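Local coordinates for protein lipolytic enzyme, G-D-S-L family (Bacteroides thetaiotaomicron, PDB 7BR2) that metabolises the drug diltiazem, probably by ester hydrolysis, as a serine esterase of the SGNH (GDSL) family in a gut bacterium, at residues K14-G19 and P80-V85; A22-N27 and Y218-A223; E112-F117 and I163-E168; K122-L127 and N173-T178. One frame throughout, in Å; residues are numbered along the deposited sequence.

Contact 1: K14-G19 and P80-V85; sequences KPFKEG and PTVLMV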
loop_
_atom_site.group_PDB
_atom_site.type_symbol
_atom_site.label_atom_id
_atom_site.label_comp_id
_atom_site.label_asym_id
_atom_site.label_seq_id
_atom_site.Cartn_x
_atom_site.Cartn_y
_atom_site.Cartn_z
ATOM N N LYS A 14 12.375 -1.380 9.821
ATOM C CA LYS A 14 11.728 -1.126 11.100
ATOM C C LYS A 14 10.314 -0.598 10.881
ATOM O O LYS A 14 10.075 0.153 9.931
ATOM C CB LYS A 14 12.497 -0.120 11.952
ATOM C CG LYS A 14 13.519 -0.717 12.887
ATOM C CD LYS A 14 14.258 0.408 13.595
ATOM C CE LYS A 14 15.237 1.142 12.694
ATOM N NZ LYS A 14 15.992 2.179 13.462
ATOM N N PRO A 15 9.359 -0.984 11.727
ATOM C CA PRO A 15 7.998 -0.453 11.595
ATOM C C PRO A 15 7.964 1.050 11.833
ATOM O O PRO A 15 8.841 1.628 12.475
ATOM C CB PRO A 15 7.215 -1.188 12.692
ATOM C CG PRO A 15 8.262 -1.764 13.615
ATOM C CD PRO A 15 9.459 -2.016 12.778
ATOM N N PHE A 16 6.933 1.693 11.293
ATOM C CA PHE A 16 6.707 3.097 11.613
ATOM C C PHE A 16 6.174 3.214 13.045
ATOM O O PHE A 16 5.499 2.312 13.555
ATOM C CB PHE A 16 5.716 3.717 10.612
ATOM C CG PHE A 16 6.109 3.537 9.155
ATOM C CD1 PHE A 16 7.418 3.705 8.750
ATOM C CD2 PHE A 16 5.157 3.194 8.196
ATOM C CE1 PHE A 16 7.781 3.543 7.410
ATOM C CE2 PHE A 16 5.515 3.031 6.848
ATOM C CZ PHE A 16 6.832 3.202 6.460
ATOM N N LYS A 17 6.482 4.333 13.701
ATOM C CA LYS A 17 6.035 4.586 15.074
ATOM C C LYS A 17 5.323 5.940 15.133
ATOM O O LYS A 17 5.285 6.681 14.148
ATOM C CB LYS A 17 7.193 4.537 16.081
ATOM C CG LYS A 17 8.162 5.703 15.968
ATOM C CD LYS A 17 9.308 5.585 16.993
ATOM C CE LYS A 17 10.333 6.734 16.872
ATOM N NZ LYS A 17 9.778 8.082 17.235
ATOM N N GLU A 18 4.747 6.260 16.298
ATOM C CA GLU A 18 3.913 7.454 16.428
ATOM C C GLU A 18 4.643 8.695 15.935
ATOM O O GLU A 18 5.810 8.907 16.252
ATOM C CB GLU A 18 3.468 7.649 17.877
ATOM C CG GLU A 18 2.573 8.883 18.093
ATOM C CD GLU A 18 3.316 10.143 18.557
ATOM O OE1 GLU A 18 2.895 11.268 18.192
ATOM O OE2 GLU A 18 4.336 10.017 19.263
ATOM N N GLY A 19 3.960 9.491 15.113
ATOM C CA GLY A 19 4.526 10.732 14.633
ATOM C C GLY A 19 5.393 10.634 13.395
ATOM O O GLY A 19 5.912 11.663 12.943
ATOM N N PRO A 80 10.434 14.152 5.585
ATOM C CA PRO A 80 10.260 12.749 5.963
ATOM C C PRO A 80 11.107 12.411 7.182
ATOM O O PRO A 80 12.229 12.913 7.343
ATOM C CB PRO A 80 10.743 11.989 4.724
ATOM C CG PRO A 80 11.739 12.896 4.095
ATOM C CD PRO A 80 11.173 14.285 4.315
ATOM N N THR A 81 10.527 11.592 8.066
ATOM C CA THR A 81 11.284 10.864 9.076
ATOM C C THR A 81 11.743 9.511 8.550
ATOM O O THR A 81 12.789 9.002 8.974
ATOM C CB THR A 81 10.453 10.678 10.361
ATOM O OG1 THR A 81 9.300 9.869 10.095
ATOM C CG2 THR A 81 10.016 12.016 10.960
ATOM N N VAL A 82 10.986 8.938 7.619
ATOM C CA VAL A 82 11.339 7.708 6.920
ATOM C C VAL A 82 11.077 7.925 5.435
ATOM O O VAL A 82 9.960 8.280 5.051
ATOM C CB VAL A 82 10.535 6.495 7.436
ATOM C CG1 VAL A 82 11.106 5.214 6.865
ATOM C CG2 VAL A 82 10.559 6.439 8.962
ATOM N N LEU A 83 12.084 7.663 4.604
ATOM C CA LEU A 83 12.011 7.890 3.161
ATOM C C LEU A 83 12.255 6.569 2.442
ATOM O O LEU A 83 13.315 5.957 2.604
ATOM C CB LEU A 83 13.036 8.938 2.710
ATOM C CG LEU A 83 13.174 9.219 1.202
ATOM C CD1 LEU A 83 11.894 9.771 0.631
ATOM C CD2 LEU A 83 14.324 10.162 0.913
ATOM N N MET A 84 11.255 6.104 1.699
ATOM C CA MET A 84 11.392 4.936 0.845
ATOM C C MET A 84 11.685 5.386 -0.582
ATOM O O MET A 84 11.078 6.339 -1.072
ATOM C CB MET A 84 10.127 4.077 0.899
ATOM C CG MET A 84 10.062 3.127 2.098
ATOM S SD MET A 84 10.094 3.916 3.735
ATOM C CE MET A 84 8.593 4.901 3.705
ATOM N N VAL A 85 12.636 4.716 -1.237
ATOM C CA VAL A 85 13.135 5.110 -2.553
ATOM C C VAL A 85 13.027 3.915 -3.496
ATOM O O VAL A 85 13.607 2.857 -3.229
ATOM C CB VAL A 85 14.584 5.628 -2.483
ATOM C CG1 VAL A 85 15.083 6.066 -3.850
ATOM C CG2 VAL A 85 14.713 6.764 -1.461
#

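Contact 2: A22-N27 and Y218-A223; sequences AVFLGN and YLFLKA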
loop_
_atom_site.group_PDB
_atom_site.type_symbol
_atom_site.label_atom_id
_atom_site.label_comp_id
_atom_site.label_asym_id
_atom_site.label_seq_id
_atom_site.Cartn_x
_atom_site.Cartn_y
_atom_site.Cartn_z
ATOM N N ALA A 22 6.252 9.118 6.658
ATOM C CA ALA A 22 6.829 8.150 5.732
ATOM C C ALA A 22 6.512 8.573 4.304
ATOM O O ALA A 22 5.355 8.511 3.879
ATOM C CB ALA A 22 6.283 6.754 6.021
ATOM N N VAL A 23 7.537 8.982 3.550
ATOM C CA VAL A 23 7.373 9.422 2.168
ATOM C C VAL A 23 7.849 8.312 1.247
ATOM O O VAL A 23 8.978 7.822 1.389
ATOM C CB VAL A 23 8.148 10.719 1.894
ATOM C CG1 VAL A 23 7.966 11.138 0.436
ATOM C CG2 VAL A 23 7.714 11.839 2.853
ATOM N N PHE A 24 6.993 7.924 0.286
ATOM C CA PHE A 24 7.307 6.888 -0.702
ATOM C C PHE A 24 7.651 7.555 -2.028
ATOM O O PHE A 24 6.759 7.935 -2.789
ATOM C CB PHE A 24 6.129 5.934 -0.875
ATOM C CG PHE A 24 5.929 5.008 0.281
ATOM C CD1 PHE A 24 5.172 5.399 1.376
ATOM C CD2 PHE A 24 6.492 3.740 0.277
ATOM C CE1 PHE A 24 4.980 4.539 2.464
ATOM C CE2 PHE A 24 6.304 2.877 1.339
ATOM C CZ PHE A 24 5.548 3.279 2.443
ATOM N N LEU A 25 8.944 7.673 -2.312
ATOM C CA LEU A 25 9.395 8.315 -3.536
ATOM C C LEU A 25 9.409 7.309 -4.689
ATOM O O LEU A 25 10.000 6.224 -4.571
ATOM C CB LEU A 25 10.786 8.914 -3.317
ATOM C CG LEU A 25 11.635 9.275 -4.536
ATOM C CD1 LEU A 25 10.935 10.302 -5.398
ATOM C CD2 LEU A 25 12.961 9.811 -4.055
ATOM N N GLY A 26 8.774 7.658 -5.805
ATOM C CA GLY A 26 8.729 6.669 -6.869
ATOM C C GLY A 26 8.281 7.237 -8.196
ATOM O O GLY A 26 8.257 8.453 -8.403
ATOM N N ASN A 27 7.932 6.322 -9.109
ATOM C CA ASN A 27 7.466 6.729 -10.429
ATOM C C ASN A 27 5.961 6.541 -10.567
ATOM O O ASN A 27 5.216 6.767 -9.599
ATOM C CB ASN A 27 8.213 5.968 -11.537
ATOM C CG ASN A 27 8.159 4.449 -11.374
ATOM O OD1 ASN A 27 7.245 3.903 -10.738
ATOM N ND2 ASN A 27 9.132 3.762 -11.978
ATOM N N TYR A 218 1.282 -5.813 1.272
ATOM C CA TYR A 218 1.485 -7.026 2.052
ATOM C C TYR A 218 2.967 -7.294 2.250
ATOM O O TYR A 218 3.428 -7.524 3.371
ATOM C CB TYR A 218 0.819 -8.203 1.324
ATOM C CG TYR A 218 1.387 -9.548 1.702
ATOM C CD1 TYR A 218 1.031 -10.161 2.896
ATOM C CD2 TYR A 218 2.330 -10.177 0.891
ATOM C CE1 TYR A 218 1.562 -11.375 3.255
ATOM C CE2 TYR A 218 2.876 -11.386 1.246
ATOM C CZ TYR A 218 2.489 -11.988 2.427
ATOM O OH TYR A 218 3.039 -13.202 2.783
ATOM N N LEU A 219 3.736 -7.220 1.165
ATOM C CA LEU A 219 5.159 -7.514 1.246
ATOM C C LEU A 219 5.900 -6.484 2.086
ATOM O O LEU A 219 6.794 -6.840 2.864
ATOM C CB LEU A 219 5.757 -7.595 -0.159
ATOM C CG LEU A 219 5.300 -8.822 -0.951
ATOM C CD1 LEU A 219 5.657 -8.701 -2.430
ATOM C CD2 LEU A 219 5.905 -10.090 -0.315
ATOM N N PHE A 220 5.543 -5.198 1.955
ATOM C CA PHE A 220 6.222 -4.188 2.762
ATOM C C PHE A 220 5.874 -4.353 4.233
ATOM O O PHE A 220 6.738 -4.194 5.106
ATOM C CB PHE A 220 5.865 -2.781 2.267
ATOM C CG PHE A 220 6.693 -1.689 2.881
ATOM C CD1 PHE A 220 7.855 -1.245 2.264
ATOM C CD2 PHE A 220 6.314 -1.104 4.075
ATOM C CE1 PHE A 220 8.624 -0.243 2.845
ATOM C CE2 PHE A 220 7.068 -0.095 4.649
ATOM C CZ PHE A 220 8.226 0.336 4.032
ATOM N N LEU A 221 4.630 -4.716 4.526
ATOM C CA LEU A 221 4.250 -4.970 5.910
ATOM C C LEU A 221 4.962 -6.201 6.458
ATOM O O LEU A 221 5.339 -6.237 7.634
ATOM C CB LEU A 221 2.735 -5.147 6.006
ATOM C CG LEU A 221 1.970 -3.868 5.674
ATOM C CD1 LEU A 221 0.492 -4.158 5.521
ATOM C CD2 LEU A 221 2.235 -2.820 6.750
ATOM N N LYS A 222 5.178 -7.212 5.614
ATOM C CA LYS A 222 5.934 -8.382 6.059
ATOM C C LYS A 222 7.389 -8.009 6.319
ATOM O O LYS A 222 7.988 -8.464 7.300
ATOM C CB LYS A 222 5.790 -9.530 5.045
ATOM C CG LYS A 222 6.683 -10.764 5.300
ATOM C CD LYS A 222 6.155 -12.032 4.588
ATOM C CE LYS A 222 6.991 -12.295 3.354
ATOM N NZ LYS A 222 6.572 -13.487 2.585
ATOM N N ALA A 223 7.955 -7.141 5.485
ATOM C CA ALA A 223 9.297 -6.631 5.740
ATOM C C ALA A 223 9.366 -5.797 7.012
ATOM O O ALA A 223 10.456 -5.612 7.562
ATOM C CB ALA A 223 9.787 -5.808 4.546
#

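Contact 3: E112-F117 and I163-E168; sequences ESIKNF and IEYQRE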
loop_
_atom_site.group_PDB
_atom_site.type_symbol
_atom_site.label_atom_id
_atom_site.label_comp_id
_atom_site.label_asym_id
_atom_site.label_seq_id
_atom_site.Cartn_x
_atom_site.Cartn_y
_atom_site.Cartn_z
ATOM N N GLU A 112 23.482 4.786 -16.841
ATOM C CA GLU A 112 22.830 6.078 -16.660
ATOM C C GLU A 112 22.020 6.104 -15.368
ATOM O O GLU A 112 22.077 7.077 -14.594
ATOM C CB GLU A 112 21.943 6.367 -17.865
ATOM C CG GLU A 112 21.335 7.749 -17.898
ATOM C CD GLU A 112 20.238 7.885 -18.942
ATOM O OE1 GLU A 112 19.598 8.957 -18.979
ATOM O OE2 GLU A 112 20.040 6.940 -19.742
ATOM N N SER A 113 21.308 5.013 -15.086
ATOM C CA SER A 113 20.461 4.987 -13.907
ATOM C C SER A 113 21.290 5.108 -12.637
ATOM O O SER A 113 21.015 5.966 -11.794
ATOM C CB SER A 113 19.632 3.711 -13.885
ATOM O OG SER A 113 18.686 3.778 -12.851
ATOM N N ILE A 114 22.342 4.291 -12.497
ATOM C CA ILE A 114 23.095 4.365 -11.242
ATOM C C ILE A 114 23.880 5.674 -11.155
ATOM O O ILE A 114 24.124 6.189 -10.053
ATOM C CB ILE A 114 24.003 3.135 -11.052
ATOM C CG1 ILE A 114 25.074 3.068 -12.136
ATOM C CG2 ILE A 114 23.175 1.833 -10.935
ATOM C CD1 ILE A 114 26.040 1.912 -11.968
ATOM N N LYS A 115 24.233 6.274 -12.292
ATOM C CA LYS A 115 24.851 7.593 -12.236
ATOM C C LYS A 115 23.903 8.593 -11.574
ATOM O O LYS A 115 24.308 9.361 -10.689
ATOM C CB LYS A 115 25.259 8.035 -13.651
ATOM C CG LYS A 115 26.016 9.374 -13.721
ATOM C CD LYS A 115 26.034 9.956 -15.128
ATOM C CE LYS A 115 26.457 11.416 -15.119
ATOM N NZ LYS A 115 27.883 11.565 -15.499
ATOM N N ASN A 116 22.626 8.575 -11.962
ATOM C CA ASN A 116 21.675 9.486 -11.316
ATOM C C ASN A 116 21.414 9.101 -9.856
ATOM O O ASN A 116 21.363 9.972 -8.955
ATOM C CB ASN A 116 20.377 9.524 -12.108
ATOM C CG ASN A 116 20.573 10.156 -13.453
ATOM O OD1 ASN A 116 21.175 11.230 -13.555
ATOM N ND2 ASN A 116 20.110 9.485 -14.506
ATOM N N PHE A 117 21.286 7.796 -9.598
ATOM C CA PHE A 117 21.063 7.341 -8.233
ATOM C C PHE A 117 22.164 7.819 -7.307
ATOM O O PHE A 117 21.899 8.077 -6.137
ATOM C CB PHE A 117 20.962 5.818 -8.159
ATOM C CG PHE A 117 20.902 5.287 -6.748
ATOM C CD1 PHE A 117 19.705 5.282 -6.049
ATOM C CD2 PHE A 117 22.037 4.803 -6.119
ATOM C CE1 PHE A 117 19.635 4.799 -4.754
ATOM C CE2 PHE A 117 21.978 4.320 -4.817
ATOM C CZ PHE A 117 20.774 4.317 -4.135
ATOM N N ILE A 163 18.310 -2.794 -8.860
ATOM C CA ILE A 163 17.921 -3.123 -7.494
ATOM C C ILE A 163 19.108 -3.664 -6.701
ATOM O O ILE A 163 19.252 -3.372 -5.511
ATOM C CB ILE A 163 16.741 -4.105 -7.505
ATOM C CG1 ILE A 163 15.527 -3.415 -8.133
ATOM C CG2 ILE A 163 16.442 -4.577 -6.094
ATOM C CD1 ILE A 163 14.304 -4.263 -8.257
ATOM N N GLU A 164 19.993 -4.430 -7.344
ATOM C CA GLU A 164 21.197 -4.897 -6.655
ATOM C C GLU A 164 22.125 -3.741 -6.317
ATOM O O GLU A 164 22.747 -3.728 -5.244
ATOM C CB GLU A 164 21.925 -5.956 -7.490
ATOM C CG GLU A 164 21.692 -7.401 -7.041
ATOM C CD GLU A 164 21.848 -7.594 -5.517
ATOM O OE1 GLU A 164 22.982 -7.420 -5.001
ATOM O OE2 GLU A 164 20.856 -7.945 -4.838
ATOM N N TYR A 165 22.238 -2.761 -7.216
ATOM C CA TYR A 165 23.011 -1.575 -6.862
ATOM C C TYR A 165 22.399 -0.868 -5.651
ATOM O O TYR A 165 23.124 -0.409 -4.753
ATOM C CB TYR A 165 23.111 -0.621 -8.044
ATOM C CG TYR A 165 24.185 0.409 -7.824
ATOM C CD1 TYR A 165 23.942 1.541 -7.048
ATOM C CD2 TYR A 165 25.447 0.243 -8.359
ATOM C CE1 TYR A 165 24.925 2.481 -6.820
ATOM C CE2 TYR A 165 26.444 1.187 -8.146
ATOM C CZ TYR A 165 26.173 2.302 -7.372
ATOM O OH TYR A 165 27.156 3.237 -7.156
ATOM N N GLN A 166 21.062 -0.799 -5.598
ATOM C CA GLN A 166 20.395 -0.256 -4.417
ATOM C C GLN A 166 20.758 -1.044 -3.161
ATOM O O GLN A 166 21.094 -0.456 -2.126
ATOM C CB GLN A 166 18.882 -0.273 -4.611
ATOM C CG GLN A 166 18.315 0.854 -5.405
ATOM C CD GLN A 166 16.814 0.768 -5.463
ATOM O OE1 GLN A 166 16.258 -0.030 -6.217
ATOM N NE2 GLN A 166 16.142 1.576 -4.649
ATOM N N ARG A 167 20.661 -2.376 -3.228
ATOM C CA ARG A 167 20.931 -3.220 -2.062
ATOM C C ARG A 167 22.336 -2.970 -1.521
ATOM O O ARG A 167 22.530 -2.784 -0.313
ATOM C CB ARG A 167 20.725 -4.700 -2.418
ATOM C CG ARG A 167 20.823 -5.680 -1.227
ATOM C CD ARG A 167 21.005 -7.160 -1.665
ATOM N NE ARG A 167 19.894 -7.720 -2.456
ATOM C CZ ARG A 167 18.813 -8.319 -1.940
ATOM N NH1 ARG A 167 18.674 -8.453 -0.622
ATOM N NH2 ARG A 167 17.862 -8.797 -2.739
ATOM N N GLU A 168 23.327 -2.926 -2.412
ATOM C CA GLU A 168 24.699 -2.756 -1.953
ATOM C C GLU A 168 24.953 -1.348 -1.434
ATOM O O GLU A 168 25.700 -1.178 -0.457
ATOM C CB GLU A 168 25.666 -3.109 -3.082
ATOM C CG GLU A 168 25.445 -4.538 -3.561
ATOM C CD GLU A 168 26.153 -4.883 -4.857
ATOM O OE1 GLU A 168 26.864 -4.015 -5.411
ATOM O OE2 GLU A 168 25.979 -6.033 -5.329
#

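Contact 4: K122-L127 and N173-T178; sequences KRFKEL and NGWEFT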
loop_
_atom_site.group_PDB
_atom_site.type_symbol
_atom_site.label_atom_id
_atom_site.label_comp_id
_atom_site.label_asym_id
_atom_site.label_seq_id
_atom_site.Cartn_x
_atom_site.Cartn_y
_atom_site.Cartn_z
ATOM N N LYS A 122 24.203 10.580 -2.517
ATOM C CA LYS A 122 24.906 11.663 -1.853
ATOM C C LYS A 122 23.938 12.539 -1.065
ATOM O O LYS A 122 24.221 12.902 0.083
ATOM C CB LYS A 122 25.686 12.487 -2.875
ATOM C CG LYS A 122 26.303 13.716 -2.252
ATOM C CD LYS A 122 27.372 14.363 -3.127
ATOM C CE LYS A 122 28.233 15.308 -2.265
ATOM N NZ LYS A 122 27.426 16.347 -1.547
ATOM N N ARG A 123 22.777 12.879 -1.655
ATOM C CA ARG A 123 21.829 13.707 -0.899
ATOM C C ARG A 123 21.327 12.985 0.346
ATOM O O ARG A 123 21.211 13.587 1.416
ATOM C CB ARG A 123 20.634 14.143 -1.755
ATOM C CG ARG A 123 20.977 14.826 -3.055
ATOM C CD ARG A 123 21.521 16.256 -2.847
ATOM N NE ARG A 123 20.900 17.014 -1.757
ATOM C CZ ARG A 123 19.868 17.850 -1.915
ATOM N NH1 ARG A 123 19.380 18.519 -0.873
ATOM N NH2 ARG A 123 19.318 18.015 -3.116
ATOM N N PHE A 124 21.019 11.696 0.220
ATOM C CA PHE A 124 20.478 10.939 1.342
ATOM C C PHE A 124 21.490 10.826 2.474
ATOM O O PHE A 124 21.122 10.881 3.653
ATOM C CB PHE A 124 20.020 9.558 0.870
ATOM C CG PHE A 124 18.929 9.599 -0.179
ATOM C CD1 PHE A 124 18.057 10.682 -0.266
ATOM C CD2 PHE A 124 18.802 8.575 -1.103
ATOM C CE1 PHE A 124 17.058 10.721 -1.231
ATOM C CE2 PHE A 124 17.811 8.602 -2.076
ATOM C CZ PHE A 124 16.933 9.674 -2.141
ATOM N N LYS A 125 22.773 10.677 2.138
ATOM C CA LYS A 125 23.792 10.557 3.177
ATOM C C LYS A 125 23.894 11.823 4.026
ATOM O O LYS A 125 24.302 11.762 5.189
ATOM C CB LYS A 125 25.139 10.220 2.529
ATOM C CG LYS A 125 25.067 8.877 1.812
ATOM C CD LYS A 125 26.376 8.158 1.667
ATOM C CE LYS A 125 27.564 9.036 1.486
ATOM N NZ LYS A 125 28.713 8.124 1.256
ATOM N N GLU A 126 23.510 12.969 3.471
ATOM C CA GLU A 126 23.600 14.229 4.191
ATOM C C GLU A 126 22.407 14.517 5.098
ATOM O O GLU A 126 22.479 15.469 5.882
ATOM C CB GLU A 126 23.793 15.371 3.186
ATOM C CG GLU A 126 25.179 15.355 2.533
ATOM C CD GLU A 126 26.286 15.376 3.586
ATOM O OE1 GLU A 126 26.132 16.095 4.602
ATOM O OE2 GLU A 126 27.299 14.659 3.417
ATOM N N LEU A 127 21.346 13.716 5.053
ATOM C CA LEU A 127 20.134 14.010 5.827
ATOM C C LEU A 127 20.376 13.719 7.306
ATOM O O LEU A 127 20.814 12.616 7.648
ATOM C CB LEU A 127 18.952 13.194 5.327
ATOM C CG LEU A 127 18.409 13.518 3.940
ATOM C CD1 LEU A 127 17.264 12.578 3.624
ATOM C CD2 LEU A 127 17.979 14.988 3.810
ATOM N N ASN A 173 25.832 2.179 3.396
ATOM C CA ASN A 173 25.455 3.413 4.068
ATOM C C ASN A 173 24.649 3.200 5.339
ATOM O O ASN A 173 24.292 4.179 5.997
ATOM C CB ASN A 173 24.694 4.299 3.085
ATOM C CG ASN A 173 25.554 4.688 1.910
ATOM O OD1 ASN A 173 26.598 5.306 2.098
ATOM N ND2 ASN A 173 25.135 4.335 0.701
ATOM N N GLY A 174 24.370 1.961 5.714
ATOM C CA GLY A 174 23.619 1.742 6.932
ATOM C C GLY A 174 22.138 1.973 6.766
ATOM O O GLY A 174 21.459 2.343 7.731
ATOM N N TRP A 175 21.618 1.761 5.563
ATOM C CA TRP A 175 20.206 1.908 5.261
ATOM C C TRP A 175 19.542 0.539 5.218
ATOM O O TRP A 175 20.190 -0.475 4.965
ATOM C CB TRP A 175 20.026 2.612 3.920
ATOM C CG TRP A 175 20.662 3.942 3.880
ATOM C CD1 TRP A 175 20.946 4.736 4.948
ATOM C CD2 TRP A 175 21.047 4.675 2.713
ATOM N NE1 TRP A 175 21.513 5.908 4.524
ATOM C CE2 TRP A 175 21.581 5.902 3.154
ATOM C CE3 TRP A 175 20.995 4.414 1.341
ATOM C CZ2 TRP A 175 22.069 6.869 2.268
ATOM C CZ3 TRP A 175 21.482 5.375 0.460
ATOM C CH2 TRP A 175 22.007 6.587 0.928
ATOM N N GLU A 176 18.227 0.526 5.435
ATOM C CA GLU A 176 17.466 -0.708 5.323
ATOM C C GLU A 176 17.130 -0.988 3.862
ATOM O O GLU A 176 17.162 -0.099 3.011
ATOM C CB GLU A 176 16.192 -0.640 6.174
ATOM C CG GLU A 176 16.471 -0.232 7.626
ATOM C CD GLU A 176 15.218 0.108 8.424
ATOM O OE1 GLU A 176 15.034 -0.487 9.506
ATOM O OE2 GLU A 176 14.438 0.982 7.987
ATOM N N PHE A 177 16.820 -2.251 3.569
ATOM C CA PHE A 177 16.529 -2.658 2.203
ATOM C C PHE A 177 15.396 -3.673 2.212
ATOM O O PHE A 177 15.378 -4.589 3.041
ATOM C CB PHE A 177 17.766 -3.272 1.515
ATOM C CG PHE A 177 17.479 -3.841 0.143
ATOM C CD1 PHE A 177 17.022 -5.152 -0.020
ATOM C CD2 PHE A 177 17.655 -3.057 -0.996
ATOM C CE1 PHE A 177 16.740 -5.665 -1.285
ATOM C CE2 PHE A 177 17.383 -3.566 -2.271
ATOM C CZ PHE A 177 16.925 -4.874 -2.412
ATOM N N THR A 178 14.477 -3.524 1.259
ATOM C CA THR A 178 13.472 -4.534 0.969
ATOM C C THR A 178 13.232 -4.537 -0.534
ATOM O O THR A 178 13.502 -3.552 -1.222
ATOM C CB THR A 178 12.173 -4.282 1.729
ATOM O OG1 THR A 178 11.276 -5.370 1.497
ATOM C CG2 THR A 178 11.524 -2.990 1.258
HETATM O O HOH W 1 29.341 5.491 1.151
#

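Contact 1: K14-G19 and P80-V85
Phe16 and Val82 have the closest CA atoms of the two segments, 8.0 Å apart. Residues 14-19 run without regular secondary structure, whereas 82-85 form a strand, and no hydrogen bond joins the two, so the contact rests on side chains. Val82 and Met84, two residues apart on the strand, both direct their CB toward the loop. The Phe16 ring reaches them because CG lies beside its backbone N, anti to the carbonyl carbon (chi1 -54°). CE1 of Phe16 lies 3.8 Å from CG1 of Val82, which sits at the ring edge near its plane. Chi1 and chi2 of Met84 place SD beside the ring, 5.5 Å from the Phe16 centroid and 84° off the ring normal, a Met-aromatic contact at the edge; chi3 (62°) then brings the terminal CE of Met84 within 3.7 Å of CZ of Phe16. All three side chains are buried. Tyr43 of helix 35-46 meets the Phe16 ring and hydrogen-bonds its backbone N through OH. Strand 82-85 is the central strand of the parallel sheet of the SGNH-hydrolase fold; Met84 packs on both flanking strands, touching Ala22 and Phe24 of 21-26 and Val133 and Thr135 of 131-136.

Contact 2: A22-N27 and Y218-A223
Phe24 and Phe220 approach from opposite directions and bring the contact down to a single pair of rings. The edge of Phe24 is turned toward the face of Phe220 in an edge-to-face pair, the planes at 66° and the centroids 5.5 Å apart. The leading atom is CE2 of Phe24, which lies 4.2 Å from both CE1 and CZ of Phe220 and so stands over the rim of that ring rather than its centre. Phe220 extends from its helix with CG anti to the backbone N (chi1 -170°), and this carries the ring out to meet the strand. Strand 21-26 belongs to the parallel sheet of the alpha/beta/alpha SGNH-hydrolase fold, and helix 210-223 covers one face of it. The backbones stay apart, CA of Phe24 11.7 Å from CA of Phe220. Close packing is confined to these two buried rings, both touched by Ile39 of helix 35-46. Lys222, by contrast, partly exposed, lies on the side of the helix turned from the strand, where it and Tyr218 pack on Met300. Beyond Gly26, Asn27 caps Ile29 N through OD1, and the chain runs into Ser28, probably the nucleophile of a Ser28-His207-Asp204 triad as in SGNH hydrolases.

Contact 3: E112-F117 and I163-E168
Glu164 and Arg167 form a salt bridge within helix 155-173, on a side turned from helix 102-125, while Tyr165 between them in sequence points to Ile114 of that helix. Arg167 NE donates to Glu164 OE2 over 2.6 Å on the syn side of the carboxylate, with an N-H...O angle of 147°. The contact itself is apolar helix-helix packing on one side of the SGNH-type alpha/beta/alpha fold. The two short helical segments run in roughly the same direction, crossing at -30° with axes 10.9 Å apart. Tyr165 carries the interface: with CG anti to the backbone N (chi1 -165°), its ring lies against both Ile114 and Phe117. Ile114 CG2 lies over one face, toward the rim; Phe117 CD2, on the same side of the plane, approaches obliquely, 3.8 Å from Tyr165 CE1, and the two ring planes are nearly perpendicular. Phe117 also touches the aliphatic part of Gln166, its CE1 4.2 Å from Gln166 CG, while Gln166 NE2 makes a weak hydrogen bond to Val85 O at the end of strand 82-85. On the first helix, Ser113 OG bonds to Asp91, and the ring of Phe87 lies nearly parallel to that of Phe117. Ile114 CG2 makes a CH-pi contact, 3.9 Å from the Tyr165 centroid and 3.6 Å from Tyr165 CG.

Contact 4: K122-L127 and N173-T178
Trp175 sets the six-membered part of its indole against the C-terminal part of helix 102-125, its outer corner meeting two consecutive residues. Its CG stands beside the backbone N (chi1 -58°), which carries the indole toward 122-127. CH2 of Trp175 lies 3.6 Å from CB of Phe124, and CZ2 of Trp175 is equally far, 3.6 Å, from CG of Lys125; both approach the indole obliquely. With respect to Phe124, the tryptophan atom sits at the edge of the phenyl ring, near its plane. CB of Asn173 covers a face of the same indole, 3.5 Å above the plane and over its centre. Asn173 and Trp175 come together across a Schellman motif: helix 155-173 ends at Asn173, and Gly174, with phi at 78°, reverses the chain before strand 176-179, the outermost strand of the parallel sheet on that side. Helix, turn and strand are consecutive elements of an alpha/beta succession, and the tryptophan at their junction ties them to helix 102-125. Toward the surface the contact becomes polar. A water bridges the two segments, accepting from Lys125 NZ at 2.7 Å and donating to Asn173 OD1 at 2.9 Å. Asn173 ND2 hydrogen-bonds to Glu121 OE2, one helical turn before Lys125.

How the contacts relate
From the N terminus, the chain first passes through 14-19, which contact 1 joins to 80-85 after a loop of 60 residues. Strand 21-26 starts contact 2 inside that loop, but its partner 218-223 comes much later, so contacts 1 and 2 cross. Contacts 3 and 4 follow contact 1 in series, lie inside the long loop closed by contact 2, and cross each other, since their segments alternate along the chain (112-117, 122-127, 163-168, 173-178). Strands 82-85 and 21-26 are hydrogen-bonded neighbours, linking contacts 1 and 2. Phe124 packs on Leu83 and Val85, and Phe177 on Ile163 and Arg167, connecting contact 4 to contacts 1 and 3. Ala223 touches Thr178, joining contact 2 to contact 4.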